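Local coordinates for aspartate aminotransferase (Leishmania major, PDB 4H51), which probably transfers the amino group of aspartate to 2-oxoglutarate with pyridoxal 5'-phosphate as cofactor, working as a homodimer, at residues L404-A407 with Q408-D412. Sequence-based numbering, arbitrary orientation.
Sequences LMLA and QTIND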
loop_
_atom_site.group_PDB
_atom_site.type_symbol
_atom_site.label_atom_id
_atom_site.label_comp_id
_atom_site.label_asym_id
_atom_site.label_seq_id
_atom_site.Cartn_x
_atom_site.Cartn_y
_atom_site.Cartn_z
ATOM N N LEU B 404 -21.897 -15.659 27.002
ATOM C CA LEU B 404 -22.984 -15.619 27.982
ATOM C C LEU B 404 -23.340 -14.159 28.271
ATOM O O LEU B 404 -24.498 -13.826 28.314
ATOM C CB LEU B 404 -22.584 -16.359 29.259
ATOM C CG LEU B 404 -22.316 -17.885 29.136
ATOM C CD1 LEU B 404 -21.934 -18.474 30.479
ATOM C CD2 LEU B 404 -23.471 -18.675 28.516
ATOM N N MET B 405 -22.349 -13.281 28.421
ATOM C CA MET B 405 -22.623 -11.870 28.686
ATOM C C MET B 405 -23.338 -11.193 27.527
ATOM O O MET B 405 -24.199 -10.348 27.754
ATOM C CB MET B 405 -21.356 -11.087 28.963
ATOM C CG MET B 405 -20.749 -11.368 30.324
ATOM S SD MET B 405 -19.011 -10.928 30.400
ATOM C CE MET B 405 -19.114 -9.177 29.958
ATOM N N LEU B 406 -22.982 -11.570 26.304
ATOM C CA LEU B 406 -23.649 -11.060 25.119
ATOM C C LEU B 406 -25.076 -11.548 25.074
ATOM O O LEU B 406 -25.989 -10.740 24.865
ATOM C CB LEU B 406 -22.912 -11.458 23.836
ATOM C CG LEU B 406 -23.650 -11.225 22.522
ATOM C CD1 LEU B 406 -23.912 -9.727 22.330
ATOM C CD2 LEU B 406 -22.859 -11.796 21.321
ATOM N N ALA B 407 -25.310 -12.842 25.282
ATOM C CA ALA B 407 -26.694 -13.352 25.249
ATOM C C ALA B 407 -27.572 -12.706 26.331
ATOM O O ALA B 407 -28.749 -12.383 26.095
ATOM C CB ALA B 407 -26.736 -14.883 25.370
ATOM N N GLN B 408 -26.982 -12.509 27.502
ATOM C CA GLN B 408 -27.633 -11.806 28.598
ATOM C C GLN B 408 -27.925 -10.319 28.344
ATOM O O GLN B 408 -28.968 -9.824 28.762
ATOM C CB GLN B 408 -26.814 -11.983 29.885
ATOM C CG GLN B 408 -26.929 -13.411 30.411
ATOM C CD GLN B 408 -25.778 -13.831 31.294
ATOM O OE1 GLN B 408 -25.009 -12.987 31.775
ATOM N NE2 GLN B 408 -25.623 -15.166 31.492
ATOM N N THR B 409 -27.020 -9.608 27.670
ATOM C CA THR B 409 -27.197 -8.166 27.448
ATOM C C THR B 409 -28.166 -7.929 26.303
ATOM O O THR B 409 -28.970 -6.959 26.345
ATOM C CB THR B 409 -25.882 -7.455 27.172
ATOM O OG1 THR B 409 -25.025 -7.602 28.314
ATOM C CG2 THR B 409 -26.114 -5.976 26.887
ATOM N N ILE B 410 -28.131 -8.832 25.318
ATOM C CA ILE B 410 -29.175 -8.907 24.281
ATOM C C ILE B 410 -30.537 -9.102 24.946
ATOM O O ILE B 410 -31.511 -8.425 24.577
ATOM C CB ILE B 410 -28.939 -10.064 23.271
ATOM C CG1 ILE B 410 -27.770 -9.754 22.322
ATOM C CG2 ILE B 410 -30.165 -10.317 22.427
ATOM C CD1 ILE B 410 -27.311 -10.935 21.469
ATOM N N ASN B 411 -30.620 -10.040 25.895
ATOM C CA ASN B 411 -31.893 -10.362 26.567
ATOM C C ASN B 411 -32.382 -9.156 27.352
ATOM O O ASN B 411 -33.553 -8.844 27.276
ATOM C CB ASN B 411 -31.788 -11.623 27.459
ATOM C CG ASN B 411 -33.105 -11.997 28.141
ATOM O OD1 ASN B 411 -34.000 -12.644 27.565
ATOM N ND2 ASN B 411 -33.189 -11.654 29.401
ATOM N N ASP B 412 -31.488 -8.454 28.052
ATOM C CA ASP B 412 -31.830 -7.171 28.723
ATOM C C ASP B 412 -32.271 -6.070 27.723
ATOM O O ASP B 412 -33.172 -5.275 28.017
ATOM C CB ASP B 412 -30.624 -6.594 29.483
ATOM C CG ASP B 412 -30.289 -7.336 30.772
ATOM O OD1 ASP B 412 -30.972 -8.326 31.161
ATOM O OD2 ASP B 412 -29.289 -6.891 31.398
#
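Thr409 turns its hydroxyl back on the preceding helical turn, where OG1 donates to Met405 O at 2.9 Å. The backbone N of Thr409 donates to the same oxygen, also at 2.9 Å, and the two donors come from opposite faces of the carbonyl plane. With OG1 anti to the carbonyl carbon (chi1 -62°), the hydroxyl of a helical threonine can bond the carbonyl four residues back. One residue on, Ile410 N meets Leu406 O at 2.9 Å with an N-H...O angle of 169°, a nearly straight bond of the i to i+4 alpha-helical pattern. The side chains of this pair cross at an angle, Leu406 CD1 resting 3.7 Å from Ile410 CD1, so two branched aliphatic side chains pack together on one flank of the helix. Gln408 N hydrogen-bonds to Leu404 O, while the extended side chain of Gln408 runs back past that oxygen. A glutamine suits this place because its chain is long enough to carry NE2 to Glu347 OE2 of helix 320-350, with which it hydrogen-bonds. Buried Ala407 touches Glu347, and its small side chain probably helps the two helices come close there; Leu404 touches Thr343, and Ile410 touches Leu348. Met405, Leu406 and Thr409 lie against Ile385 of strand 385-386, so this C-terminal helix of the smaller domain, as in fold type I aminotransferases, packs against both the long helix and that short strand.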